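Local coordinates for protein amino acid amide racemase (Ochrobactrum anthropi, PDB 6GIO) that belongs to the class-III aminotransferase family of pyridoxal-5'-phosphate-binding enzymes, carries the cofactor in its pocket and forms an assembly of two subunits, at residues C[118-121]-C[122-126]; C[176-179]-C[180-183]; C[186-189]-C[190-194]; C[220-223]-C[224-228]. All coordinates share one frame; numbering follows the deposited sequence.

Three contacts are helix turns and contact 2 is a helix start; the helices pack on the mixed sheet that runs from strand 104-109 to strand 164-167. Contacts 2 and 3 follow each other along helix 179-191, their centres about 15 Å apart, and both lean on contact 4, whose helix 220-229 lies alongside. Arg227 NE of contact 4 makes a salt bridge of 2.7 Å with Asp187 OD1 of contact 3, while Val182 CG1 of contact 2 packs 3.7 Å from Phe220 CZ. Contact 1 stands apart on helix 112-127, its centre about 21 Å from that of contact 4. The Arg121 side chain of contact 1 is about 10 Å from a bound pyridoxal-5'-phosphate, and that of Leu221 about 12 Å, neither touching it.

Contact 1 of 4, residues C[118-121]-C[122-126]; sequences CAVR and VLTAA
Helix 112-127, whose first residues Gly112, Ser113 and Asn116 line the pyridoxal-5'-phosphate pocket, carries this contact between Cys118-Arg121 and Val122-Ala126 farther along its length. Two of the i to i+4 bonds have the same length: Val122 N donates to Cys118 O and Leu123 N to Ala119 O, each at 2.9 Å. Thr124 N and Ala125 N bind Val120 O and Arg121 O in the same pattern. A hydroxyl joins them: Thr124 OG1 stands 2.8 Å from Val120 O and 3.1 Å from Arg121 O, within reach of two carbonyls that its single proton cannot serve equally well at once. Its chi1 of 49° turns the hydroxyl back onto these carbonyls of the preceding turn. On the side facing the central sheet, Leu123 bends its CD1 back to 4.1 Å from Ala119 CB, and both side chains continue against Phe203 of strand 199-204. The short alanine methyl suits a helix lying close on the strands, while the branched leucine also meets Val236 and Met262. Val122 has CG1 lodged between its backbone N and carbonyl carbon (chi1 71°), a rotamer uncommon for helical valine, probably because it brings CG1 close to the carbonyl of the preceding turn, here 3.3 Å from Cys118 O. Cys118 and Val122 also meet Ile18 of the second subunit. Arg121 carries its guanidinium away to the Phe291 carbonyl and ring, the latter as a cation-pi partner.

Contact 2 of 4, residues C[176-179]-C[180-183]; sequences RFSA and EAVL
Ser178 and Ala181 meet where the loop after strand 164-167 enters helix 179-191, with Ser178 at the N-cap. Starting at CB, Ser178 passes 3.5 Å from Glu180 OE1, which the bend of the glutamate at chi2 brings back toward the helix start. The next atom, OG, lies between the backbone N and the carbonyl carbon (chi1 65°), a position that faces it into the first turn. There it accepts a hydrogen bond of 2.9 Å from Ala181 N, with an N-H to OG angle of 146°. The same oxygen brushes Ala181 CB, a methyl small enough not to disturb the cap. The Ser178 carbonyl then begins the regular helical pattern, its O accepting from Val182 N at 3.0 Å, and Ala179 O takes Leu183 N in turn.

A hydrophobic staple straddles the cap: Phe177 just before it puts CB 3.8 Å from CG2 of Val182, the fourth residue after the cap, while its ring turns away. Helix 220-229 packs against the buried side of this turn, where Phe220 touches Ala179 and Val182. On the polar side, water 1 accepts from Ala179 N at 3.0 Å and gives only a weak bond to Glu180 OE1.

Serine supplies a side-chain acceptor for a first-turn N-H, as an N-cap does; its short side chain places the hydroxyl within bonding distance, though the bond is bent. The carboxylate of Glu180, sitting at the positive end of the helix dipole, is probably steadied by that field and may be kept ionised by it.

Contact 3 of 4, residues C[186-189]-C[190-194]; sequences LDYH and FATSC
Two CH-pi contacts connect Leu186-His189 with Phe190-Cys194. Leu186 CD1 lies over one face of the Phe190 ring, 4.0 Å from its centroid and displaced toward the rim. Two residues further along in each segment, Thr192 CG2 stands over a face of the Tyr188 ring, 4.3 Å from the centroid and only 13° off the normal. Leu186 reaches its ring because CG is anti to the backbone N (chi1 178°), and a leucine-phenylalanine pair suits this side, where both side chains rest on Ile133 of the sheet and Leu186 also on Leu165.

Among the hydrogen bonds, Phe190 N to Leu186 O is a helical link of 2.8 Å, and Ala191 N keeps the pattern to Asp187 O. Thr192 OG1 donates to Tyr188 O at 2.8 Å, its hydroxyl folding back onto the last turn. His189 O is gripped twice: Thr192 N at 3.0 Å and Cys194 N at 2.9 Å approach from opposite faces of its carbonyl plane. The histidine ring itself uses ND1 on Leu185 O, while the Asp187 carboxylate serves Arg227.

The bond from Cys194 N back to the carbonyl five residues earlier closes a pi-turn at the C-terminal end of helix 179-191, bringing the chain to Cys194 beside Leu165 and Arg131.

Contact 4 of 4, residues C[220-223]-C[224-228]; sequences FLEA and LQDRC
From Phe220 to Arg227 the backbone makes successive i to i+4 bonds, such as Leu224 N to Phe220 O at 2.9 Å and Arg227 N to Ala223 O at 3.0 Å. Leu224 CD2 lies loosely against Phe220 CZ and Leu221 CD2, 4.4 Å from the latter. These apolar chains face strands 131-135 and 199-204, where Phe135 and Ile204 take them up, as expected of helix 220-229, the connection of a beta-alpha-beta unit between strands 199-204 and 234-238.

The polar face differs. Gln225, extended beyond CG, sends NE2 to the syn side of Asp226 OD1 at 3.2 Å, 29° out of the carboxylate plane, while its OE1 accepts from Glu259 N. Glu222 and Asp226 run side by side with their carboxylates turned 78° apart; OE2 of Glu222 stays 4.6 Å from OD2 of Asp226, like charges that may raise the proton affinity of one of them slightly. Arg227, paired with Asp187, is bent at chi2 (-69°) and chi3, and its NH2 meets water 2 at 2.8 Å in the guanidinium plane. That water donates to Ala223 O, giving this carbonyl a second donor besides Arg227 N.

Contact 1 of 4, residues C[118-121]-C[122-126]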
loop_
_atom_site.group_PDB
_atom_site.type_symbol
_atom_site.label_atom_id
_atom_site.label_comp_id
_atom_site.label_asym_id
_atom_site.label_seq_id
_atom_site.Cartn_x
_atom_site.Cartn_y
_atom_site.Cartn_z
ATOM N N CYS C 118 5.118 0.744 -9.094
ATOM C CA CYS C 118 4.408 0.307 -10.269
ATOM C C CYS C 118 4.969 0.985 -11.495
ATOM O O CYS C 118 5.360 0.318 -12.462
ATOM C CB CYS C 118 2.896 0.601 -10.144
ATOM S SG CYS C 118 2.003 0.133 -11.668
ATOM N N ALA C 119 5.022 2.320 -11.454
ATOM C CA ALA C 119 5.457 3.090 -12.608
ATOM C C ALA C 119 6.825 2.611 -13.030
ATOM O O ALA C 119 6.997 2.281 -14.193
ATOM C CB ALA C 119 5.475 4.603 -12.315
ATOM N N VAL C 120 7.789 2.544 -12.107
ATOM C CA VAL C 120 9.140 2.132 -12.519
ATOM C C VAL C 120 9.200 0.705 -13.073
ATOM O O VAL C 120 9.860 0.454 -14.114
ATOM C CB VAL C 120 10.252 2.339 -11.435
ATOM C CG1 VAL C 120 10.029 1.504 -10.184
ATOM C CG2 VAL C 120 11.603 1.994 -12.036
ATOM N N ARG C 121 8.487 -0.210 -12.426
ATOM C CA ARG C 121 8.474 -1.619 -12.883
ATOM C C ARG C 121 7.893 -1.724 -14.302
ATOM O O ARG C 121 8.494 -2.355 -15.131
ATOM C CB ARG C 121 7.625 -2.463 -11.934
ATOM C CG ARG C 121 8.207 -2.636 -10.541
ATOM C CD ARG C 121 7.577 -3.803 -9.813
ATOM N NE ARG C 121 7.568 -5.020 -10.583
ATOM C CZ ARG C 121 6.556 -5.858 -10.673
ATOM N NH1 ARG C 121 5.626 -5.892 -9.735
ATOM N NH2 ARG C 121 6.467 -6.640 -11.725
ATOM N N VAL C 122 6.801 -1.031 -14.580
ATOM C CA VAL C 122 6.110 -1.234 -15.853
ATOM C C VAL C 122 6.722 -0.400 -16.957
ATOM O O VAL C 122 6.696 -0.777 -18.144
ATOM C CB VAL C 122 4.582 -0.981 -15.715
ATOM C CG1 VAL C 122 4.269 0.488 -15.535
ATOM C CG2 VAL C 122 3.826 -1.578 -16.897
ATOM N N LEU C 123 7.259 0.752 -16.588
ATOM C CA LEU C 123 7.950 1.585 -17.608
ATOM C C LEU C 123 9.202 0.883 -18.173
ATOM O O LEU C 123 9.404 0.819 -19.405
ATOM C CB LEU C 123 8.300 2.940 -17.050
ATOM C CG LEU C 123 7.175 3.937 -16.813
ATOM C CD1 LEU C 123 7.655 4.981 -15.806
ATOM C CD2 LEU C 123 6.764 4.599 -18.109
ATOM N N THR C 124 10.016 0.328 -17.289
ATOM C CA THR C 124 11.247 -0.347 -17.741
ATOM C C THR C 124 10.875 -1.579 -18.570
ATOM O O THR C 124 11.415 -1.773 -19.666
ATOM C CB THR C 124 12.140 -0.708 -16.577
ATOM O OG1 THR C 124 11.359 -1.360 -15.591
ATOM C CG2 THR C 124 12.720 0.541 -15.966
ATOM N N ALA C 125 9.890 -2.343 -18.094
ATOM C CA ALA C 125 9.490 -3.579 -18.758
ATOM C C ALA C 125 8.893 -3.269 -20.118
ATOM O O ALA C 125 9.264 -3.901 -21.076
ATOM C CB ALA C 125 8.507 -4.386 -17.906
ATOM N N ALA C 126 8.026 -2.250 -20.221
ATOM C CA ALA C 126 7.307 -1.996 -21.487
ATOM C C ALA C 126 8.177 -1.324 -22.537
ATOM O O ALA C 126 8.045 -1.587 -23.758
ATOM C CB ALA C 126 6.066 -1.156 -21.215
#

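Contact 2 of 4, residues C[176-179]-C[180-183]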
loop_
_atom_site.group_PDB
_atom_site.type_symbol
_atom_site.label_atom_id
_atom_site.label_comp_id
_atom_site.label_asym_id
_atom_site.label_seq_id
_atom_site.Cartn_x
_atom_site.Cartn_y
_atom_site.Cartn_z
ATOM N N ARG C 176 22.266 27.827 -7.136
ATOM C CA ARG C 176 23.512 27.165 -7.526
ATOM C C ARG C 176 23.460 26.702 -8.997
ATOM O O ARG C 176 24.448 26.797 -9.716
ATOM C CB ARG C 176 23.798 26.011 -6.561
ATOM C CG ARG C 176 24.024 26.513 -5.124
ATOM C CD ARG C 176 24.390 25.429 -4.107
ATOM N NE ARG C 176 25.760 24.960 -4.301
ATOM C CZ ARG C 176 26.448 24.185 -3.458
ATOM N NH1 ARG C 176 25.920 23.771 -2.302
ATOM N NH2 ARG C 176 27.686 23.817 -3.785
ATOM N N PHE C 177 22.293 26.276 -9.465
ATOM C CA PHE C 177 22.185 25.718 -10.799
ATOM C C PHE C 177 21.034 26.339 -11.538
ATOM O O PHE C 177 19.891 26.221 -11.136
ATOM C CB PHE C 177 22.017 24.173 -10.744
ATOM C CG PHE C 177 23.142 23.462 -10.062
ATOM C CD1 PHE C 177 24.288 23.110 -10.757
ATOM C CD2 PHE C 177 23.055 23.145 -8.714
ATOM C CE1 PHE C 177 25.336 22.481 -10.108
ATOM C CE2 PHE C 177 24.091 22.499 -8.056
ATOM C CZ PHE C 177 25.232 22.157 -8.751
ATOM N N SER C 178 21.337 27.020 -12.627
ATOM C CA SER C 178 20.289 27.581 -13.445
ATOM C C SER C 178 19.551 26.466 -14.201
ATOM O O SER C 178 20.040 25.349 -14.354
ATOM C CB SER C 178 20.876 28.589 -14.450
ATOM O OG SER C 178 21.741 27.929 -15.371
ATOM N N ALA C 179 18.350 26.788 -14.646
ATOM C CA ALA C 179 17.653 26.002 -15.653
ATOM C C ALA C 179 18.579 25.563 -16.801
ATOM O O ALA C 179 18.651 24.378 -17.145
ATOM C CB ALA C 179 16.468 26.786 -16.200
ATOM N N GLU C 180 19.319 26.516 -17.333
ATOM C CA GLU C 180 20.170 26.291 -18.507
ATOM C C GLU C 180 21.326 25.336 -18.131
ATOM O O GLU C 180 21.751 24.501 -18.948
ATOM C CB GLU C 180 20.706 27.632 -19.038
ATOM C CG GLU C 180 19.665 28.627 -19.615
ATOM C CD GLU C 180 18.671 29.249 -18.580
ATOM O OE1 GLU C 180 18.974 29.316 -17.356
ATOM O OE2 GLU C 180 17.556 29.674 -18.994
ATOM N N ALA C 181 21.827 25.461 -16.894
ATOM C CA ALA C 181 22.898 24.628 -16.429
ATOM C C ALA C 181 22.442 23.185 -16.276
ATOM O O ALA C 181 23.170 22.252 -16.583
ATOM C CB ALA C 181 23.462 25.160 -15.115
ATOM N N VAL C 182 21.231 22.977 -15.777
ATOM C CA VAL C 182 20.757 21.621 -15.595
ATOM C C VAL C 182 20.491 20.948 -16.962
ATOM O O VAL C 182 20.934 19.819 -17.219
ATOM C CB VAL C 182 19.572 21.626 -14.664
ATOM C CG1 VAL C 182 18.902 20.273 -14.601
ATOM C CG2 VAL C 182 20.094 22.010 -13.276
ATOM N N LEU C 183 19.866 21.678 -17.859
ATOM C CA LEU C 183 19.634 21.172 -19.216
ATOM C C LEU C 183 20.931 20.836 -19.897
ATOM O O LEU C 183 21.031 19.847 -20.610
ATOM C CB LEU C 183 18.861 22.181 -20.046
ATOM C CG LEU C 183 17.445 22.421 -19.550
ATOM C CD1 LEU C 183 16.851 23.679 -20.211
ATOM C CD2 LEU C 183 16.546 21.176 -19.717
HETATM O O HOH W 1 17.252 29.527 -14.370
#

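Contact 3 of 4, residues C[186-189]-C[190-194]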
loop_
_atom_site.group_PDB
_atom_site.type_symbol
_atom_site.label_atom_id
_atom_site.label_comp_id
_atom_site.label_asym_id
_atom_site.label_seq_id
_atom_site.Cartn_x
_atom_site.Cartn_y
_atom_site.Cartn_z
ATOM N N LEU C 186 22.360 17.589 -18.559
ATOM C CA LEU C 186 21.613 16.455 -19.102
ATOM C C LEU C 186 22.027 16.198 -20.527
ATOM O O LEU C 186 22.244 15.026 -20.908
ATOM C CB LEU C 186 20.114 16.666 -19.053
ATOM C CG LEU C 186 19.212 15.579 -19.623
ATOM C CD1 LEU C 186 19.320 14.302 -18.792
ATOM C CD2 LEU C 186 17.773 16.061 -19.719
ATOM N N ASP C 187 22.135 17.268 -21.308
ATOM C CA ASP C 187 22.595 17.130 -22.710
ATOM C C ASP C 187 23.953 16.441 -22.747
ATOM O O ASP C 187 24.215 15.645 -23.655
ATOM C CB ASP C 187 22.767 18.474 -23.401
ATOM C CG ASP C 187 21.472 19.182 -23.652
ATOM O OD1 ASP C 187 20.386 18.528 -23.751
ATOM O OD2 ASP C 187 21.555 20.430 -23.771
ATOM N N TYR C 188 24.814 16.766 -21.774
ATOM C CA TYR C 188 26.159 16.188 -21.706
ATOM C C TYR C 188 26.118 14.712 -21.378
ATOM O O TYR C 188 26.805 13.921 -22.010
ATOM C CB TYR C 188 27.049 16.903 -20.667
ATOM C CG TYR C 188 28.512 16.535 -20.786
ATOM C CD1 TYR C 188 29.285 16.950 -21.895
ATOM C CD2 TYR C 188 29.137 15.800 -19.788
ATOM C CE1 TYR C 188 30.636 16.617 -21.989
ATOM C CE2 TYR C 188 30.464 15.461 -19.870
ATOM C CZ TYR C 188 31.218 15.871 -20.953
ATOM O OH TYR C 188 32.546 15.487 -20.976
ATOM N N HIS C 189 25.356 14.345 -20.350
ATOM C CA HIS C 189 25.120 12.933 -20.063
ATOM C C HIS C 189 24.558 12.183 -21.305
ATOM O O HIS C 189 25.068 11.132 -21.676
ATOM C CB HIS C 189 24.242 12.789 -18.850
ATOM C CG HIS C 189 25.003 12.859 -17.570
ATOM N ND1 HIS C 189 25.267 14.044 -16.907
ATOM C CD2 HIS C 189 25.580 11.890 -16.831
ATOM C CE1 HIS C 189 25.930 13.791 -15.790
ATOM N NE2 HIS C 189 26.136 12.489 -15.724
ATOM N N PHE C 190 23.570 12.745 -21.982
ATOM C CA PHE C 190 23.012 12.119 -23.184
ATOM C C PHE C 190 24.045 11.897 -24.250
ATOM O O PHE C 190 23.957 10.901 -24.935
ATOM C CB PHE C 190 21.850 12.916 -23.800
ATOM C CG PHE C 190 20.529 12.787 -23.070
ATOM C CD1 PHE C 190 20.323 11.844 -22.050
ATOM C CD2 PHE C 190 19.462 13.598 -23.448
ATOM C CE1 PHE C 190 19.099 11.755 -21.416
ATOM C CE2 PHE C 190 18.224 13.471 -22.853
ATOM C CZ PHE C 190 18.061 12.577 -21.810
ATOM N N ALA C 191 25.013 12.810 -24.371
ATOM C CA ALA C 191 26.074 12.685 -25.388
ATOM C C ALA C 191 27.225 11.737 -24.986
ATOM O O ALA C 191 28.108 11.477 -25.767
ATOM C CB ALA C 191 26.613 14.056 -25.734
ATOM N N THR C 192 27.242 11.265 -23.742
ATOM C CA THR C 192 28.339 10.471 -23.241
ATOM C C THR C 192 27.833 9.191 -22.511
ATOM O O THR C 192 27.496 8.190 -23.127
ATOM C CB THR C 192 29.223 11.312 -22.301
ATOM O OG1 THR C 192 28.450 11.785 -21.192
ATOM C CG2 THR C 192 29.819 12.523 -23.049
ATOM N N SER C 193 27.738 9.240 -21.188
ATOM C CA SER C 193 27.561 8.046 -20.422
ATOM C C SER C 193 26.098 7.612 -20.164
ATOM O O SER C 193 25.872 6.508 -19.682
ATOM C CB SER C 193 28.363 8.173 -19.102
ATOM O OG SER C 193 27.963 9.281 -18.344
ATOM N N CYS C 194 25.107 8.429 -20.516
ATOM C CA CYS C 194 23.689 8.060 -20.376
ATOM C C CYS C 194 22.944 8.181 -21.697
ATOM O O CYS C 194 22.131 9.110 -21.853
ATOM C CB CYS C 194 23.038 8.985 -19.353
ATOM S SG CYS C 194 21.389 8.460 -18.874
#

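Contact 4 of 4, residues C[220-223]-C[224-228]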
loop_
_atom_site.group_PDB
_atom_site.type_symbol
_atom_site.label_atom_id
_atom_site.label_comp_id
_atom_site.label_asym_id
_atom_site.label_seq_id
_atom_site.Cartn_x
_atom_site.Cartn_y
_atom_site.Cartn_z
ATOM N N PHE C 220 11.468 25.733 -17.432
ATOM C CA PHE C 220 12.411 24.671 -17.249
ATOM C C PHE C 220 11.843 23.255 -17.483
ATOM O O PHE C 220 12.422 22.488 -18.257
ATOM C CB PHE C 220 13.069 24.729 -15.858
ATOM C CG PHE C 220 13.868 23.480 -15.533
ATOM C CD1 PHE C 220 15.081 23.223 -16.176
ATOM C CD2 PHE C 220 13.415 22.575 -14.592
ATOM C CE1 PHE C 220 15.807 22.067 -15.899
ATOM C CE2 PHE C 220 14.125 21.429 -14.298
ATOM C CZ PHE C 220 15.322 21.170 -14.952
ATOM N N LEU C 221 10.744 22.911 -16.800
ATOM C CA LEU C 221 10.169 21.591 -16.878
ATOM C C LEU C 221 9.708 21.283 -18.299
ATOM O O LEU C 221 9.862 20.145 -18.747
ATOM C CB LEU C 221 9.013 21.445 -15.895
ATOM C CG LEU C 221 9.417 21.419 -14.401
ATOM C CD1 LEU C 221 8.204 21.173 -13.541
ATOM C CD2 LEU C 221 10.476 20.356 -14.106
ATOM N N GLU C 222 9.143 22.269 -18.998
ATOM C CA GLU C 222 8.735 22.072 -20.405
ATOM C C GLU C 222 9.921 21.800 -21.305
ATOM O O GLU C 222 9.828 21.000 -22.243
ATOM C CB GLU C 222 7.931 23.264 -20.964
ATOM C CG GLU C 222 7.391 22.985 -22.377
ATOM C CD GLU C 222 6.402 24.026 -22.894
ATOM O OE1 GLU C 222 6.148 25.028 -22.221
ATOM O OE2 GLU C 222 5.872 23.847 -24.004
ATOM N N ALA C 223 11.033 22.482 -21.049
ATOM C CA ALA C 223 12.241 22.255 -21.842
ATOM C C ALA C 223 12.838 20.859 -21.540
ATOM O O ALA C 223 13.367 20.191 -22.427
ATOM C CB ALA C 223 13.263 23.356 -21.598
ATOM N N LEU C 224 12.749 20.437 -20.274
ATOM C CA LEU C 224 13.180 19.108 -19.866
ATOM C C LEU C 224 12.357 18.023 -20.536
ATOM O O LEU C 224 12.892 17.020 -20.969
ATOM C CB LEU C 224 12.995 18.942 -18.353
ATOM C CG LEU C 224 13.285 17.571 -17.796
ATOM C CD1 LEU C 224 14.708 17.160 -18.063
ATOM C CD2 LEU C 224 13.032 17.587 -16.285
ATOM N N GLN C 225 11.046 18.217 -20.547
ATOM C CA GLN C 225 10.118 17.299 -21.194
ATOM C C GLN C 225 10.560 17.119 -22.654
ATOM O O GLN C 225 10.788 15.998 -23.107
ATOM C CB GLN C 225 8.699 17.848 -21.113
ATOM C CG GLN C 225 7.668 17.138 -21.974
ATOM C CD GLN C 225 6.386 17.913 -22.061
ATOM O OE1 GLN C 225 5.437 17.630 -21.338
ATOM N NE2 GLN C 225 6.360 18.932 -22.935
ATOM N N ASP C 226 10.744 18.236 -23.329
ATOM C CA ASP C 226 11.050 18.254 -24.770
ATOM C C ASP C 226 12.404 17.591 -25.093
ATOM O O ASP C 226 12.488 16.855 -26.080
ATOM C CB ASP C 226 11.029 19.697 -25.315
ATOM C CG ASP C 226 9.621 20.304 -25.352
ATOM O OD1 ASP C 226 8.630 19.626 -25.036
ATOM O OD2 ASP C 226 9.500 21.497 -25.679
ATOM N N ARG C 227 13.438 17.852 -24.272
ATOM C CA ARG C 227 14.761 17.189 -24.374
ATOM C C ARG C 227 14.684 15.655 -24.288
ATOM O O ARG C 227 15.417 14.955 -24.974
ATOM C CB ARG C 227 15.718 17.634 -23.246
ATOM C CG ARG C 227 16.251 19.060 -23.274
ATOM C CD ARG C 227 17.222 19.331 -24.406
ATOM N NE ARG C 227 18.290 20.269 -24.026
ATOM C CZ ARG C 227 18.151 21.587 -23.947
ATOM N NH1 ARG C 227 19.198 22.320 -23.626
ATOM N NH2 ARG C 227 16.978 22.174 -24.166
ATOM N N CYS C 228 13.800 15.155 -23.423
ATOM C CA CYS C 228 13.631 13.728 -23.180
ATOM C C CYS C 228 12.734 13.079 -24.257
ATOM O O CYS C 228 13.064 12.023 -24.797
ATOM C CB CYS C 228 13.068 13.554 -21.804
ATOM S SG CYS C 228 14.276 13.950 -20.501
HETATM O O HOH W 2 14.296 21.475 -24.602
#